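PDB 3OC9: UDP-N-acetylglucosamine pyrophosphorylase from Entamoeba histolytica, which probably catalyses the joining of UTP and N-acetyl-alpha-D-glucosamine 1-phosphate to give UDP-N-acetyl-alpha-D-glucosamine and diphosphate. Local coordinates for residues Ile178-His184 / Ser262-Thr268; Ile94-Leu98 / Phe172-Ile178; Arg75-Leu79 / Leu190-Pro196. All blocks are in the same frame, centred on the assembly; numbering follows the deposited sequence. Where two conformers were deposited one is given.

Contact 1: Ile178-His184 / Ser262-Thr268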
# COMPACT_ATOMS: atom_id res chain seq x y z
N ILE A 178 -5.92 -5.44 -19.34
CA ILE A 178 -5.89 -4.75 -18.03
C ILE A 178 -5.98 -3.21 -18.19
O ILE A 178 -5.17 -2.59 -18.92
CB ILE A 178 -4.65 -5.16 -17.20
CG1 ILE A 178 -4.74 -6.66 -16.83
CG2 ILE A 178 -4.49 -4.24 -15.93
CD1 ILE A 178 -3.43 -7.25 -16.26
N LYS A 179 -6.99 -2.62 -17.55
CA LYS A 179 -7.30 -1.18 -17.69
C LYS A 179 -7.00 -0.34 -16.43
O LYS A 179 -6.72 0.86 -16.55
CB LYS A 179 -8.78 -0.98 -18.09
CG LYS A 179 -9.23 -1.62 -19.42
CD LYS A 179 -8.58 -0.91 -20.63
CE LYS A 179 -9.11 -1.44 -21.95
NZ LYS A 179 -8.85 -0.43 -23.03
N TYR A 180 -7.12 -0.96 -15.25
CA TYR A 180 -6.92 -0.24 -13.96
C TYR A 180 -6.07 -1.05 -12.97
O TYR A 180 -6.30 -2.25 -12.82
CB TYR A 180 -8.29 0.06 -13.29
CG TYR A 180 -9.21 0.97 -14.10
CD1 TYR A 180 -8.92 2.33 -14.24
CD2 TYR A 180 -10.37 0.47 -14.72
CE1 TYR A 180 -9.77 3.19 -14.98
CE2 TYR A 180 -11.22 1.33 -15.47
CZ TYR A 180 -10.91 2.68 -15.58
OH TYR A 180 -11.71 3.55 -16.31
N SER A 181 -5.10 -0.40 -12.29
CA SER A 181 -4.20 -1.07 -11.31
C SER A 181 -4.21 -0.28 -9.98
O SER A 181 -4.18 0.96 -9.99
CB SER A 181 -2.75 -1.17 -11.84
OG SER A 181 -2.64 -1.92 -13.07
N VAL A 182 -4.27 -0.99 -8.85
CA VAL A 182 -4.12 -0.34 -7.51
C VAL A 182 -2.71 -0.60 -6.96
O VAL A 182 -2.29 -1.78 -6.79
CB VAL A 182 -5.18 -0.84 -6.48
CG1 VAL A 182 -5.00 -0.15 -5.13
CG2 VAL A 182 -6.60 -0.62 -6.99
N ALA A 183 -1.97 0.49 -6.69
CA ALA A 183 -0.61 0.43 -6.10
C ALA A 183 -0.60 0.86 -4.63
O ALA A 183 -1.06 1.97 -4.30
CB ALA A 183 0.38 1.33 -6.92
N HIS A 184 -0.09 0.01 -3.74
CA HIS A 184 -0.00 0.41 -2.32
C HIS A 184 1.25 -0.05 -1.57
O HIS A 184 2.00 -0.84 -2.11
CB HIS A 184 -1.27 -0.00 -1.57
CG HIS A 184 -1.44 -1.48 -1.36
ND1 HIS A 184 -0.76 -2.18 -0.38
CD2 HIS A 184 -2.32 -2.35 -1.90
CE1 HIS A 184 -1.17 -3.43 -0.37
NE2 HIS A 184 -2.13 -3.56 -1.28
N SER A 262 -0.95 6.69 0.49
CA SER A 262 -0.30 5.72 -0.44
C SER A 262 -1.14 4.47 -0.80
O SER A 262 -0.64 3.34 -0.78
CB SER A 262 1.11 5.26 0.05
OG SER A 262 2.04 6.32 0.15
N ILE A 263 -2.41 4.69 -1.13
CA ILE A 263 -3.25 3.67 -1.81
C ILE A 263 -3.84 4.39 -3.04
O ILE A 263 -4.81 5.17 -2.90
CB ILE A 263 -4.38 3.06 -0.89
CG1 ILE A 263 -3.81 2.53 0.44
CG2 ILE A 263 -5.16 1.92 -1.65
CD1 ILE A 263 -4.89 2.26 1.54
N ASN A 264 -3.26 4.15 -4.24
CA ASN A 264 -3.55 4.96 -5.46
C ASN A 264 -3.91 4.07 -6.66
O ASN A 264 -3.23 3.07 -6.92
CB ASN A 264 -2.34 5.87 -5.82
CG ASN A 264 -2.02 6.88 -4.68
OD1 ASN A 264 -2.85 7.72 -4.33
ND2 ASN A 264 -0.80 6.79 -4.10
N GLY A 265 -4.99 4.43 -7.37
CA GLY A 265 -5.39 3.73 -8.61
C GLY A 265 -4.97 4.50 -9.88
O GLY A 265 -5.08 5.72 -9.92
N TYR A 266 -4.49 3.76 -10.89
CA TYR A 266 -3.99 4.34 -12.15
C TYR A 266 -4.58 3.65 -13.39
O TYR A 266 -4.65 2.41 -13.44
CB TYR A 266 -2.46 4.19 -12.24
CG TYR A 266 -1.61 4.79 -11.12
CD1 TYR A 266 -1.32 6.16 -11.09
CD2 TYR A 266 -1.04 3.96 -10.14
CE1 TYR A 266 -0.51 6.71 -10.09
CE2 TYR A 266 -0.20 4.51 -9.13
CZ TYR A 266 0.04 5.87 -9.10
OH TYR A 266 0.85 6.39 -8.10
N SER A 267 -4.97 4.43 -14.40
CA SER A 267 -5.36 3.86 -15.72
C SER A 267 -4.10 3.41 -16.47
O SER A 267 -3.02 3.96 -16.24
CB SER A 267 -6.21 4.86 -16.55
OG SER A 267 -5.40 5.92 -17.08
N THR A 268 -4.22 2.39 -17.34
CA THR A 268 -3.06 1.86 -18.09
C THR A 268 -2.49 2.94 -19.03
O THR A 268 -1.26 3.09 -19.16
CB THR A 268 -3.43 0.53 -18.83
OG1 THR A 268 -3.84 -0.45 -17.86
CG2 THR A 268 -2.24 -0.02 -19.63
O HOH W 1 -3.50 0.02 -15.05
O HOH W 2 0.78 4.04 -3.98

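Contact 2: Ile94-Leu98 / Phe172-Ile178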
# COMPACT_ATOMS: atom_id res chain seq x y z
N ILE A 94 -6.95 -12.08 -11.08
CA ILE A 94 -6.27 -10.78 -10.81
C ILE A 94 -4.73 -10.94 -10.84
O ILE A 94 -4.17 -11.55 -9.95
CB ILE A 94 -6.70 -10.16 -9.42
CG1 ILE A 94 -8.22 -9.96 -9.34
CG2 ILE A 94 -5.95 -8.80 -9.17
CD1 ILE A 94 -8.73 -9.63 -7.88
N HIS A 95 -4.06 -10.40 -11.86
CA HIS A 95 -2.58 -10.46 -11.94
C HIS A 95 -1.93 -9.52 -10.88
O HIS A 95 -2.46 -8.43 -10.61
CB HIS A 95 -2.10 -10.13 -13.38
CG HIS A 95 -2.34 -11.26 -14.37
ND1 HIS A 95 -1.46 -12.32 -14.51
CD2 HIS A 95 -3.37 -11.51 -15.21
CE1 HIS A 95 -1.93 -13.16 -15.41
NE2 HIS A 95 -3.10 -12.71 -15.85
N TRP A 96 -0.81 -9.95 -10.28
CA TRP A 96 -0.11 -9.26 -9.16
C TRP A 96 1.36 -9.02 -9.55
O TRP A 96 2.11 -9.99 -9.76
CB TRP A 96 -0.21 -10.10 -7.87
CG TRP A 96 0.42 -9.54 -6.58
CD1 TRP A 96 0.95 -8.27 -6.38
CD2 TRP A 96 0.57 -10.23 -5.33
NE1 TRP A 96 1.41 -8.15 -5.07
CE2 TRP A 96 1.19 -9.33 -4.42
CE3 TRP A 96 0.23 -11.52 -4.89
CZ2 TRP A 96 1.48 -9.69 -3.08
CZ3 TRP A 96 0.51 -11.88 -3.55
CH2 TRP A 96 1.13 -10.96 -2.66
N PHE A 97 1.76 -7.74 -9.64
CA PHE A 97 3.14 -7.35 -10.02
C PHE A 97 3.88 -6.88 -8.75
O PHE A 97 3.42 -5.93 -8.08
CB PHE A 97 3.08 -6.26 -11.13
CG PHE A 97 2.25 -6.68 -12.34
CD1 PHE A 97 2.80 -7.54 -13.31
CD2 PHE A 97 0.93 -6.25 -12.49
CE1 PHE A 97 2.03 -7.97 -14.41
CE2 PHE A 97 0.15 -6.66 -13.60
CZ PHE A 97 0.71 -7.53 -14.57
N LEU A 98 4.99 -7.55 -8.42
CA LEU A 98 5.72 -7.31 -7.17
C LEU A 98 7.10 -6.74 -7.45
O LEU A 98 7.95 -7.43 -8.02
CB LEU A 98 5.86 -8.60 -6.35
CG LEU A 98 4.61 -9.18 -5.73
CD1 LEU A 98 4.02 -10.19 -6.68
CD2 LEU A 98 4.95 -9.84 -4.38
N PHE A 172 2.42 -6.43 -21.54
CA PHE A 172 1.62 -7.55 -20.99
C PHE A 172 0.21 -7.08 -20.56
O PHE A 172 -0.80 -7.76 -20.85
CB PHE A 172 2.38 -8.18 -19.80
CG PHE A 172 1.69 -9.39 -19.17
CD1 PHE A 172 1.80 -10.65 -19.75
CD2 PHE A 172 0.98 -9.26 -17.97
CE1 PHE A 172 1.19 -11.78 -19.15
CE2 PHE A 172 0.36 -10.37 -17.36
CZ PHE A 172 0.46 -11.64 -17.95
N MET A 173 0.13 -5.92 -19.90
CA MET A 173 -1.20 -5.35 -19.56
C MET A 173 -2.11 -5.15 -20.79
O MET A 173 -3.30 -5.52 -20.76
CB MET A 173 -1.08 -4.04 -18.75
CG MET A 173 -0.55 -4.21 -17.31
SD MET A 173 -0.22 -2.56 -16.57
CE MET A 173 0.07 -3.00 -14.83
N ASN A 174 -1.57 -4.58 -21.87
CA ASN A 174 -2.36 -4.39 -23.10
C ASN A 174 -2.82 -5.72 -23.72
O ASN A 174 -3.97 -5.85 -24.15
CB ASN A 174 -1.61 -3.50 -24.13
CG ASN A 174 -1.49 -2.03 -23.67
OD1 ASN A 174 -2.41 -1.48 -23.05
ND2 ASN A 174 -0.36 -1.40 -23.98
N GLU A 175 -1.93 -6.72 -23.73
CA GLU A 175 -2.25 -8.07 -24.24
C GLU A 175 -3.43 -8.73 -23.47
O GLU A 175 -4.33 -9.33 -24.09
CB GLU A 175 -0.99 -8.94 -24.16
CG GLU A 175 -1.17 -10.44 -24.40
CD GLU A 175 0.13 -11.24 -24.26
OE1 GLU A 175 1.19 -10.64 -23.91
OE2 GLU A 175 0.10 -12.47 -24.50
N LYS A 176 -3.42 -8.57 -22.14
CA LYS A 176 -4.43 -9.15 -21.24
C LYS A 176 -5.74 -8.33 -21.09
O LYS A 176 -6.72 -8.82 -20.52
CB LYS A 176 -3.82 -9.41 -19.85
CG LYS A 176 -2.67 -10.41 -19.80
CD LYS A 176 -3.18 -11.85 -19.89
CE LYS A 176 -2.06 -12.82 -20.22
NZ LYS A 176 -2.59 -14.20 -20.34
N GLY A 177 -5.74 -7.10 -21.60
CA GLY A 177 -6.90 -6.19 -21.46
C GLY A 177 -7.01 -5.47 -20.11
O GLY A 177 -8.08 -4.94 -19.77
N ILE A 178 -5.92 -5.44 -19.34
CA ILE A 178 -5.89 -4.75 -18.03
C ILE A 178 -5.98 -3.21 -18.19
O ILE A 178 -5.17 -2.59 -18.92
CB ILE A 178 -4.65 -5.16 -17.20
CG1 ILE A 178 -4.74 -6.66 -16.83
CG2 ILE A 178 -4.49 -4.24 -15.93
CD1 ILE A 178 -3.43 -7.25 -16.26

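Contact 3: Arg75-Leu79 / Leu190-Pro196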
# COMPACT_ATOMS: atom_id res chain seq x y z
N ARG A 75 -6.86 -12.33 0.39
CA ARG A 75 -7.77 -11.28 -0.06
C ARG A 75 -8.01 -11.32 -1.59
O ARG A 75 -9.15 -11.16 -2.04
CB ARG A 75 -7.30 -9.89 0.44
CG ARG A 75 -8.22 -8.72 0.06
CD ARG A 75 -8.23 -7.62 1.14
NE ARG A 75 -9.10 -7.96 2.24
CZ ARG A 75 -9.17 -7.33 3.41
NH1 ARG A 75 -10.02 -7.77 4.32
NH2 ARG A 75 -8.41 -6.26 3.70
N LEU A 76 -6.96 -11.54 -2.40
CA LEU A 76 -7.14 -11.70 -3.85
C LEU A 76 -8.04 -12.92 -4.20
O LEU A 76 -8.91 -12.83 -5.08
CB LEU A 76 -5.78 -11.79 -4.59
CG LEU A 76 -4.87 -10.55 -4.56
CD1 LEU A 76 -3.56 -10.82 -5.36
CD2 LEU A 76 -5.58 -9.30 -5.14
N LEU A 77 -7.84 -14.05 -3.50
CA LEU A 77 -8.72 -15.22 -3.68
C LEU A 77 -10.21 -14.92 -3.39
O LEU A 77 -11.10 -15.35 -4.15
CB LEU A 77 -8.22 -16.43 -2.85
CG LEU A 77 -6.94 -17.13 -3.37
CD1 LEU A 77 -6.41 -18.08 -2.31
CD2 LEU A 77 -7.16 -17.90 -4.70
N ARG A 78 -10.48 -14.13 -2.35
CA ARG A 78 -11.88 -13.76 -1.98
C ARG A 78 -12.53 -12.79 -2.98
O ARG A 78 -13.71 -12.94 -3.32
CB ARG A 78 -11.93 -13.21 -0.55
CG ARG A 78 -13.32 -12.74 -0.06
CD ARG A 78 -14.35 -13.89 -0.09
NE ARG A 78 -15.62 -13.51 0.55
CZ ARG A 78 -16.74 -14.23 0.48
NH1 ARG A 78 -16.77 -15.37 -0.22
NH2 ARG A 78 -17.84 -13.81 1.10
N LEU A 79 -11.75 -11.79 -3.43
CA LEU A 79 -12.19 -10.86 -4.47
C LEU A 79 -12.51 -11.58 -5.79
O LEU A 79 -13.54 -11.29 -6.43
CB LEU A 79 -11.13 -9.75 -4.69
CG LEU A 79 -11.05 -8.72 -3.55
CD1 LEU A 79 -9.74 -7.90 -3.66
CD2 LEU A 79 -12.29 -7.79 -3.58
N LEU A 190 -4.55 -3.51 6.98
CA LEU A 190 -5.99 -3.43 6.65
C LEU A 190 -6.33 -3.06 5.20
O LEU A 190 -7.53 -2.97 4.86
CB LEU A 190 -6.72 -2.49 7.63
CG LEU A 190 -6.62 -2.88 9.12
CD1 LEU A 190 -7.34 -1.89 10.02
CD2 LEU A 190 -7.18 -4.29 9.37
N CYS A 191 -5.31 -2.85 4.35
CA CYS A 191 -5.57 -2.46 2.94
C CYS A 191 -6.56 -3.39 2.19
O CYS A 191 -6.44 -4.63 2.26
CB CYS A 191 -4.25 -2.31 2.17
SG CYS A 191 -4.41 -1.64 0.48
N LYS A 192 -7.52 -2.79 1.48
CA LYS A 192 -8.51 -3.59 0.71
C LYS A 192 -7.98 -4.12 -0.66
O LYS A 192 -8.70 -4.81 -1.38
CB LYS A 192 -9.85 -2.82 0.53
CG LYS A 192 -10.72 -2.66 1.83
CD LYS A 192 -12.01 -1.85 1.48
CE LYS A 192 -12.99 -1.72 2.68
NZ LYS A 192 -14.25 -0.96 2.26
N ASP A 193 -6.73 -3.81 -1.03
CA ASP A 193 -6.15 -4.33 -2.29
C ASP A 193 -6.96 -3.84 -3.50
O ASP A 193 -7.18 -2.62 -3.59
CB ASP A 193 -5.92 -5.87 -2.21
CG ASP A 193 -4.90 -6.26 -1.11
OD1 ASP A 193 -3.89 -5.54 -0.95
OD2 ASP A 193 -5.08 -7.28 -0.41
N VAL A 194 -7.42 -4.72 -4.40
CA VAL A 194 -8.20 -4.28 -5.59
C VAL A 194 -9.69 -4.04 -5.19
O VAL A 194 -10.58 -4.86 -5.46
CB VAL A 194 -8.02 -5.26 -6.83
CG1 VAL A 194 -8.75 -4.73 -8.10
CG2 VAL A 194 -6.53 -5.47 -7.14
N ASP A 195 -9.93 -2.89 -4.53
CA ASP A 195 -11.23 -2.56 -3.88
C ASP A 195 -12.31 -2.32 -4.95
O ASP A 195 -12.20 -1.35 -5.70
CB ASP A 195 -11.02 -1.30 -3.00
CG ASP A 195 -12.30 -0.81 -2.29
OD1 ASP A 195 -13.32 -1.53 -2.34
OD2 ASP A 195 -12.30 0.31 -1.70
N PRO A 196 -13.36 -3.19 -5.04
CA PRO A 196 -14.38 -2.97 -6.10
C PRO A 196 -15.05 -1.57 -6.04
O PRO A 196 -15.41 -1.02 -7.10
CB PRO A 196 -15.42 -4.09 -5.86
CG PRO A 196 -14.81 -5.03 -4.89
CD PRO A 196 -13.62 -4.39 -4.23

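Contact 1: Ile178-His184 / Ser262-Thr268
Ser181 and Tyr266 face each other as a hydrogen-bonded pair in the antiparallel ladder that joins strands 180-184 and 263-267, inside the mixed central sheet of this GT-A-like nucleotidyltransferase. Ser181 N donates a hydrogen bond to Tyr266 O at 3.1 Å, and Tyr266 N donates one back to Ser181 O. Two residues along strand 180-184, Ala183 pairs with Asn264 in the same way, with Asn264 N 3.1 Å from Ala183 O. On the face carrying these four side chains, the Ala183 methyl CB lies at the edge of the Tyr266 ring, 3.9 Å from CE2. With CG anti to the carbonyl carbon (chi1 -57°), the tyrosine ring runs back beside its own strand and reaches that methyl. The other face holds Val182 and Ile263, whose CG1 and CG2 respectively touch at 4.1 Å, while Gly265 faces Val182 with no side chain of its own.

Further out, the ladder closes at the start of helix 268-274. Thr268 N bonds to Lys179 O, and Ser267 OG caps Phe270 N. Strand 36-41 runs along the far edge of 180-184 and bonds to the backbone of Tyr180 and Val182; Tyr180 OH goes to Asp203. Thr268 OG1 donates to Ile178 O at 2.7 Å and accepts a hydrogen bond from a water that also donates to Tyr266 O.

Contact 2: Ile94-Leu98 / Phe172-Ile178
His95 lays one face of its imidazole against the rim of Phe172, whose CE2 sits over that face, off-centre. This is a T-shaped (edge-to-face) pair with the phenyl as the edge: the planes stand at 86° and the ring centres are 5.2 Å apart. The closest atoms are His95 CE1 and Phe172 CZ, 3.8 Å from each other. Phe172 gets there because its CG is anti to the backbone N (chi1 -178°), which throws the ring off helix 169-176 toward the sheet. Its other near edge atom, CD2, meets Phe97 CZ at 3.8 Å, close to the plane of the Phe97 ring, so one phenyl bridges two side chains two residues apart on the strand.

Strand 95-100 belongs to the central sheet of an alpha/beta nucleotidyltransferase fold, and helix 169-176 lies along one face of it, almost exactly antiparallel to the strand (177°), the axes of the two short segments 11.9 Å apart. Met173 stretches its extended chain inward until CE comes 3.9 Å from Phe97 CE2. Beyond the helix, a Schellman motif with Gly177 at positive phi turns the chain back to the sheet; there Ile178 CD1 lies at the edge of Phe97, 4.5 Å from CZ. His126, on the neighbouring strand, meets all three rings and holds His95 ND1 by a hydrogen bond through its NE2. On the outer side Lys176 bends at chi2 and passes its CD 4.1 Å from His95 NE2.

Contact 3: Arg75-Leu79 / Leu190-Pro196
Arg75 reaches from helix 68-87 to the backbone of loop 190-196, where its NH2 gives a hydrogen bond to Cys191 O at 2.9 Å. The oxygen lies within 2° of the guanidinium plane, but the nitrogen stands above the carbonyl plane. The arginine's aliphatic part is the closely packed portion of the contact: CB, CG and CD curve round Asp193 OD2, with CG at 3.5 Å. CG anti to the backbone N (chi1 -178°) and bends at chi2 and chi3 carry the chain over the aspartate and on to Cys191. The carboxylate and guanidinium planes are turned 64° apart, and Arg75 NE is 4.9 Å from Asp193 OD2, so any attraction between the two charges would act over a distance, without contact of the charged atoms. Asp193 OD1 is bound to His184, and Phe381 makes a cation-pi contact with Arg75.

One helical turn on, Leu79 sets its two methyls against the loop, CD2 touching Pro196 CD at 3.7 Å and CD1 approaching Val194 O. Packing is looser at Leu76, whose CD2 stays 4.4 Å from Val194 CG2. Toward the partly exposed side, Lys192 sends its amine away from the helix to a salt bridge with Glu386. Val194 centres an inverse gamma turn, and Asp195 then serves as N-cap for helix 196-204: a strand-to-helix connection of an alpha/beta fold, packed against a preceding helix.

Contacts 1 and 2 share Ile178, where the chain leaves helix 169-176 for strand 180-184; their centres are about 11 Å apart, and Met173 CE lies 3.4 Å from Ser181 OG. Contacts 1 and 3 join at the other end of that strand: His184 NE2 and Asp193 OD1 are 2.7 Å apart, a probable hydrogen bond, and Val182 CG1 packs on Asp193 O. Contacts 2 and 3, with centres about 16 Å apart, meet through Ile94, whose CG2 is 3.9 Å from Val194 CG2, and through Trp96 against Leu76. Along strand 95-100, His95 and Phe97 point to helix 169-176, whereas Trp96 packs on helix 68-87, so the two helices cover opposite faces of the sheet there.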